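Local atomic coordinates of CRISPR system Cmr subunit Cmr1-1 (Pyrococcus furiosus, PDB entry 4W8Z), a protein that binds RNA and, with Cmr6, caps the elongated type III-B Cmr ribonucleoprotein complex, part of the CRISPR immune system directed against mobile genetic elements. Residues A[12-17]-A[125-130]; A[34-39]-A[157-162]. All coordinates share one frame; numbering follows the deposited sequence.

Interaction 1: residues A[12-17]-A[125-130]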
loop_
_atom_site.group_PDB
_atom_site.type_symbol
_atom_site.label_atom_id
_atom_site.label_comp_id
_atom_site.label_asym_id
_atom_site.label_seq_id
_atom_site.Cartn_x
_atom_site.Cartn_y
_atom_site.Cartn_z
ATOM N N PHE A 12 -9.615 -1.212 17.281
ATOM C CA PHE A 12 -8.421 -0.452 16.925
ATOM C C PHE A 12 -8.705 1.032 16.741
ATOM O O PHE A 12 -9.768 1.417 16.256
ATOM C CB PHE A 12 -7.802 -0.990 15.631
ATOM C CG PHE A 12 -7.361 -2.419 15.709
ATOM C CD1 PHE A 12 -6.064 -2.737 16.066
ATOM C CD2 PHE A 12 -8.244 -3.445 15.414
ATOM C CE1 PHE A 12 -5.655 -4.051 16.135
ATOM C CE2 PHE A 12 -7.840 -4.763 15.483
ATOM C CZ PHE A 12 -6.545 -5.065 15.844
ATOM N N GLU A 13 -7.742 1.863 17.122
ATOM C CA GLU A 13 -7.722 3.250 16.681
ATOM C C GLU A 13 -6.497 3.463 15.808
ATOM O O GLU A 13 -5.366 3.293 16.266
ATOM C CB GLU A 13 -7.703 4.221 17.862
ATOM C CG GLU A 13 -9.062 4.777 18.237
ATOM C CD GLU A 13 -8.962 6.071 19.026
ATOM O OE1 GLU A 13 -9.711 6.232 20.018
ATOM O OE2 GLU A 13 -8.136 6.932 18.647
ATOM N N ILE A 14 -6.714 3.810 14.544
ATOM C CA ILE A 14 -5.592 4.113 13.664
ATOM C C ILE A 14 -5.528 5.611 13.392
ATOM O O ILE A 14 -6.531 6.314 13.478
ATOM C CB ILE A 14 -5.668 3.334 12.333
ATOM C CG1 ILE A 14 -6.693 3.960 11.386
ATOM C CG2 ILE A 14 -5.981 1.870 12.595
ATOM C CD1 ILE A 14 -6.760 3.290 10.025
ATOM N N GLU A 15 -4.331 6.097 13.095
ATOM C CA GLU A 15 -4.114 7.514 12.865
ATOM C C GLU A 15 -3.347 7.718 11.563
ATOM O O GLU A 15 -2.452 6.937 11.230
ATOM C CB GLU A 15 -3.358 8.131 14.045
ATOM C CG GLU A 15 -2.976 9.588 13.861
ATOM C CD GLU A 15 -2.198 10.146 15.042
ATOM O OE1 GLU A 15 -2.662 9.990 16.193
ATOM O OE2 GLU A 15 -1.117 10.733 14.818
ATOM N N SER A 16 -3.708 8.762 10.822
ATOM C CA SER A 16 -3.009 9.099 9.589
ATOM C C SER A 16 -1.625 9.680 9.876
ATOM O O SER A 16 -1.479 10.616 10.664
ATOM C CB SER A 16 -3.829 10.088 8.758
ATOM O OG SER A 16 -5.084 9.535 8.404
ATOM N N ILE A 17 -0.609 9.112 9.237
ATOM C CA ILE A 17 0.737 9.661 9.299
ATOM C C ILE A 17 0.915 10.688 8.185
ATOM O O ILE A 17 1.535 11.735 8.379
ATOM C CB ILE A 17 1.797 8.560 9.176
ATOM C CG1 ILE A 17 1.808 7.699 10.440
ATOM C CG2 ILE A 17 3.169 9.155 8.916
ATOM C CD1 ILE A 17 2.578 6.407 10.286
ATOM N N SER A 125 -5.341 12.660 11.813
ATOM C CA SER A 125 -6.721 12.211 11.689
ATOM C C SER A 125 -6.846 10.812 12.268
ATOM O O SER A 125 -6.006 9.956 11.999
ATOM C CB SER A 125 -7.169 12.219 10.228
ATOM O OG SER A 125 -7.182 13.536 9.690
ATOM N N ARG A 126 -7.879 10.572 13.066
ATOM C CA ARG A 126 -8.035 9.263 13.690
ATOM C C ARG A 126 -9.303 8.546 13.250
ATOM O O ARG A 126 -10.310 9.179 12.936
ATOM C CB ARG A 126 -8.010 9.395 15.211
ATOM C CG ARG A 126 -6.644 9.756 15.754
ATOM C CD ARG A 126 -6.589 9.626 17.253
ATOM N NE ARG A 126 -5.274 10.008 17.753
ATOM C CZ ARG A 126 -4.912 9.953 19.031
ATOM N NH1 ARG A 126 -5.770 9.530 19.950
ATOM N NH2 ARG A 126 -3.688 10.321 19.386
ATOM N N PHE A 127 -9.231 7.219 13.222
ATOM C CA PHE A 127 -10.342 6.369 12.796
ATOM C C PHE A 127 -10.477 5.192 13.750
ATOM O O PHE A 127 -9.476 4.611 14.170
ATOM C CB PHE A 127 -10.132 5.862 11.363
ATOM C CG PHE A 127 -9.943 6.958 10.347
ATOM C CD1 PHE A 127 -8.705 7.560 10.179
ATOM C CD2 PHE A 127 -11.001 7.388 9.559
ATOM C CE1 PHE A 127 -8.526 8.574 9.256
ATOM C CE2 PHE A 127 -10.827 8.397 8.626
ATOM C CZ PHE A 127 -9.587 8.990 8.477
ATOM N N ARG A 128 -11.711 4.848 14.101
ATOM C CA ARG A 128 -11.961 3.653 14.894
ATOM C C ARG A 128 -12.312 2.486 13.988
ATOM O O ARG A 128 -13.183 2.599 13.127
ATOM C CB ARG A 128 -13.085 3.886 15.898
ATOM C CG ARG A 128 -13.565 2.611 16.567
ATOM C CD ARG A 128 -13.863 2.846 18.034
ATOM N NE ARG A 128 -12.858 3.714 18.643
ATOM C CZ ARG A 128 -12.759 3.945 19.947
ATOM N NH1 ARG A 128 -13.599 3.361 20.790
ATOM N NH2 ARG A 128 -11.817 4.756 20.406
ATOM N N VAL A 129 -11.625 1.364 14.174
ATOM C CA VAL A 129 -11.926 0.159 13.417
ATOM C C VAL A 129 -12.275 -0.977 14.368
ATOM O O VAL A 129 -11.485 -1.328 15.244
ATOM C CB VAL A 129 -10.749 -0.265 12.519
ATOM C CG1 VAL A 129 -11.084 -1.552 11.793
ATOM C CG2 VAL A 129 -10.412 0.838 11.525
ATOM N N VAL A 130 -13.467 -1.542 14.202
ATOM C CA VAL A 130 -13.933 -2.612 15.074
ATOM C C VAL A 130 -14.284 -3.845 14.254
ATOM O O VAL A 130 -14.994 -3.749 13.250
ATOM C CB VAL A 130 -15.163 -2.178 15.900
ATOM C CG1 VAL A 130 -15.694 -3.343 16.720
ATOM C CG2 VAL A 130 -14.815 -1.000 16.800
#
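Glu13, Glu15, Arg126 and Arg128 line one face of an antiparallel strand pair and join into a salt-bridge network. Arg126 can be followed outward along it. Its CB lies 3.8 Å from Ile14 O, and its CG passes beside Glu15 CB. The chain stays extended from CG to NE, carrying CD to 3.4 Å from Glu13 OE2. NE then donates to Glu15 OE1 at 3.0 Å, meeting it on the anti side and somewhat out of the carboxylate plane, with the carboxylate and guanidinium planes 16° apart. At the tip, NH2 adds a weak bond to the same oxygen, while NH1 makes a long salt bridge to Glu13 OE2 (3.7 Å). Glu13 OE1 takes Arg128 NH2 through its anti lone pair at 2.6 Å, within the guanidinium plane, so Glu13 links two arginines.

Beneath the charges, Ile14 and Phe127 form a hydrogen-bonded pair with two mutual N-H...O bonds. On the opposite face, Ile14 CG1 rests 3.9 Å from Phe127 CB.

Strand 166-172 flanks 12-16 on its far side and brings Arg170 near the network. Strand 79-84 borders 126-130, and helix 136-152 covers Phe12 and Val129 through Leu146.

Interaction 2: residues A[34-39]-A[157-162]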
loop_
_atom_site.group_PDB
_atom_site.type_symbol
_atom_site.label_atom_id
_atom_site.label_comp_id
_atom_site.label_asym_id
_atom_site.label_seq_id
_atom_site.Cartn_x
_atom_site.Cartn_y
_atom_site.Cartn_z
ATOM N N ARG A 34 -9.148 6.315 -7.975
ATOM C CA ARG A 34 -9.377 5.146 -7.137
ATOM C C ARG A 34 -9.077 5.486 -5.685
ATOM O O ARG A 34 -8.048 6.081 -5.375
ATOM C CB ARG A 34 -8.515 3.963 -7.579
ATOM C CG ARG A 34 -9.201 2.996 -8.532
ATOM C CD ARG A 34 -8.653 1.578 -8.360
ATOM N NE ARG A 34 -7.190 1.535 -8.359
ATOM C CZ ARG A 34 -6.442 1.284 -7.287
ATOM N NH1 ARG A 34 -7.009 1.047 -6.111
ATOM N NH2 ARG A 34 -5.119 1.269 -7.395
ATOM N N SER A 35 -9.979 5.102 -4.794
ATOM C CA SER A 35 -9.812 5.413 -3.383
ATOM C C SER A 35 -10.160 4.210 -2.518
ATOM O O SER A 35 -11.300 4.071 -2.077
ATOM C CB SER A 35 -10.675 6.615 -2.998
ATOM O OG SER A 35 -10.369 7.074 -1.696
ATOM N N PRO A 36 -9.176 3.322 -2.290
ATOM C CA PRO A 36 -9.365 2.157 -1.419
ATOM C C PRO A 36 -9.838 2.543 -0.024
ATOM O O PRO A 36 -9.230 3.400 0.625
ATOM C CB PRO A 36 -7.966 1.535 -1.358
ATOM C CG PRO A 36 -7.337 1.931 -2.650
ATOM C CD PRO A 36 -7.851 3.310 -2.937
ATOM N N SER A 37 -10.925 1.924 0.424
ATOM C CA SER A 37 -11.424 2.130 1.776
ATOM C C SER A 37 -10.681 1.189 2.710
ATOM O O SER A 37 -9.937 0.321 2.255
ATOM C CB SER A 37 -12.931 1.881 1.847
ATOM O OG SER A 37 -13.223 0.502 1.684
ATOM N N ILE A 38 -10.879 1.356 4.011
ATOM C CA ILE A 38 -10.265 0.460 4.980
ATOM C C ILE A 38 -10.770 -0.970 4.792
ATOM O O ILE A 38 -9.980 -1.915 4.777
ATOM C CB ILE A 38 -10.535 0.928 6.417
ATOM C CG1 ILE A 38 -9.897 2.299 6.640
ATOM C CG2 ILE A 38 -10.005 -0.082 7.423
ATOM C CD1 ILE A 38 -9.943 2.766 8.077
ATOM N N LYS A 39 -12.083 -1.122 4.630
ATOM C CA LYS A 39 -12.677 -2.433 4.385
ATOM C C LYS A 39 -12.145 -3.038 3.089
ATOM O O LYS A 39 -11.821 -4.224 3.032
ATOM C CB LYS A 39 -14.202 -2.338 4.322
ATOM C CG LYS A 39 -14.846 -1.715 5.548
ATOM C CD LYS A 39 -16.358 -1.870 5.499
ATOM C CE LYS A 39 -17.033 -1.067 6.592
ATOM N NZ LYS A 39 -18.515 -1.213 6.534
ATOM N N PHE A 157 -7.035 7.940 -2.204
ATOM C CA PHE A 157 -6.475 8.367 -3.478
ATOM C C PHE A 157 -4.966 8.580 -3.355
ATOM O O PHE A 157 -4.502 9.239 -2.420
ATOM C CB PHE A 157 -7.169 9.646 -3.958
ATOM C CG PHE A 157 -6.771 10.076 -5.342
ATOM C CD1 PHE A 157 -6.703 9.156 -6.374
ATOM C CD2 PHE A 157 -6.488 11.409 -5.619
ATOM C CE1 PHE A 157 -6.345 9.549 -7.657
ATOM C CE2 PHE A 157 -6.126 11.809 -6.899
ATOM C CZ PHE A 157 -6.055 10.874 -7.919
ATOM N N ARG A 158 -4.219 8.004 -4.297
ATOM C CA ARG A 158 -2.758 8.135 -4.375
ATOM C C ARG A 158 -2.013 7.462 -3.217
ATOM O O ARG A 158 -0.871 7.810 -2.919
ATOM C CB ARG A 158 -2.359 9.613 -4.462
ATOM C CG ARG A 158 -2.565 10.218 -5.832
ATOM C CD ARG A 158 -1.599 9.607 -6.838
ATOM N NE ARG A 158 -1.944 9.984 -8.202
ATOM C CZ ARG A 158 -2.680 9.240 -9.021
ATOM N NH1 ARG A 158 -3.138 8.063 -8.618
ATOM N NH2 ARG A 158 -2.956 9.671 -10.246
ATOM N N SER A 159 -2.645 6.474 -2.593
ATOM C CA SER A 159 -2.052 5.788 -1.444
ATOM C C SER A 159 -0.845 4.910 -1.809
ATOM O O SER A 159 -0.068 4.528 -0.934
ATOM C CB SER A 159 -3.115 4.952 -0.726
ATOM O OG SER A 159 -4.125 4.538 -1.633
ATOM N N ARG A 160 -0.680 4.599 -3.092
ATOM C CA ARG A 160 0.527 3.917 -3.557
ATOM C C ARG A 160 1.680 4.902 -3.709
ATOM O O ARG A 160 2.825 4.509 -3.947
ATOM C CB ARG A 160 0.276 3.200 -4.882
ATOM C CG ARG A 160 -0.624 1.982 -4.759
ATOM C CD ARG A 160 -0.959 1.412 -6.122
ATOM N NE ARG A 160 -1.656 2.393 -6.942
ATOM C CZ ARG A 160 -1.901 2.254 -8.240
ATOM N NH1 ARG A 160 -1.497 1.169 -8.891
ATOM N NH2 ARG A 160 -2.546 3.208 -8.892
ATOM N N ARG A 161 1.371 6.186 -3.564
ATOM C CA ARG A 161 2.378 7.228 -3.694
ATOM C C ARG A 161 2.477 8.107 -2.452
ATOM O O ARG A 161 2.672 9.319 -2.560
ATOM C CB ARG A 161 2.088 8.113 -4.905
ATOM C CG ARG A 161 2.196 7.435 -6.253
ATOM C CD ARG A 161 2.240 8.500 -7.329
ATOM N NE ARG A 161 2.090 7.967 -8.678
ATOM C CZ ARG A 161 2.245 8.695 -9.780
ATOM N NH1 ARG A 161 2.563 9.983 -9.686
ATOM N NH2 ARG A 161 2.087 8.136 -10.975
ATOM N N GLY A 162 2.326 7.510 -1.276
ATOM C CA GLY A 162 2.625 8.224 -0.050
ATOM C C GLY A 162 1.466 8.773 0.758
ATOM O O GLY A 162 1.672 9.214 1.881
#
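The glycine-rich loop between helix 136-152 and strand 166-172, a hallmark of RAMP proteins, meets the approach to helix 38-54 where Phe157 lies against Arg34. The main chain of Arg34 makes the inner half of this contact: its carbonyl O receives a CA-H...O contact from Phe157 CA at 3.4 Å. The same oxygen also sits at the edge of the Phe157 ring, near its plane, 3.5 Å from CD1. Phe157 CG is anti to the backbone N (chi1 -173°), on the carbonyl-carbon side. Arg158 CG lies over the ring centre, and the Arg158 guanidinium turns a face to Phe157 CZ, while its NH2 forms salt bridges with Glu32 and Asp318.

Within the loop, residues 158-161 form a type I turn closed by Arg161 N to Arg158 O at 2.8 Å. Gly162 follows at a positive phi of 102°, which a residue lacking CB adopts readily. Pro36 CD approaches the turn at Ser159 OG (4.1 Å), whose polar partner is Gly156 O, while Ser35 OG is bonded to Leu23 N. One residue beyond Pro36, Ser37 is the N-cap of helix 38-54, its OG bonded to Gly40 N.

At the outer side two cations meet. Arg34 NH2 stands over the centre of the Arg160 guanidinium face, 3.5 Å from Arg160 CZ, and the two planes are inclined by 65°. The two like charges would be expected to disfavour each other. Arg160 also touches Trp285 of strand 284-291.

Overall arrangement
Centres about 15 Å apart separate the two interactions, yet they touch: Ile38 CD1 lies 3.8 Å from Ile14 CD1 and packs on Val129 CG2 as well. Their segments alternate along the chain, in the order 12-17, 34-39, 125-130 and 157-162, all within its RAMP superfamily region. Interaction 1 joins the two inner strands of a four-stranded sheet whose strand order, 79-84, 126-133, 8-16, 166-172, and two helices, 38-54 and 136-152, match a ferredoxin-like fold. Interaction 2 lies where the chain enters helix 38-54, whose first turn packs on the sheet, and where it leaves helix 136-152 for strand 166-172. This illustrates how one fold gathers a paired core and its connecting loops from distant sequence.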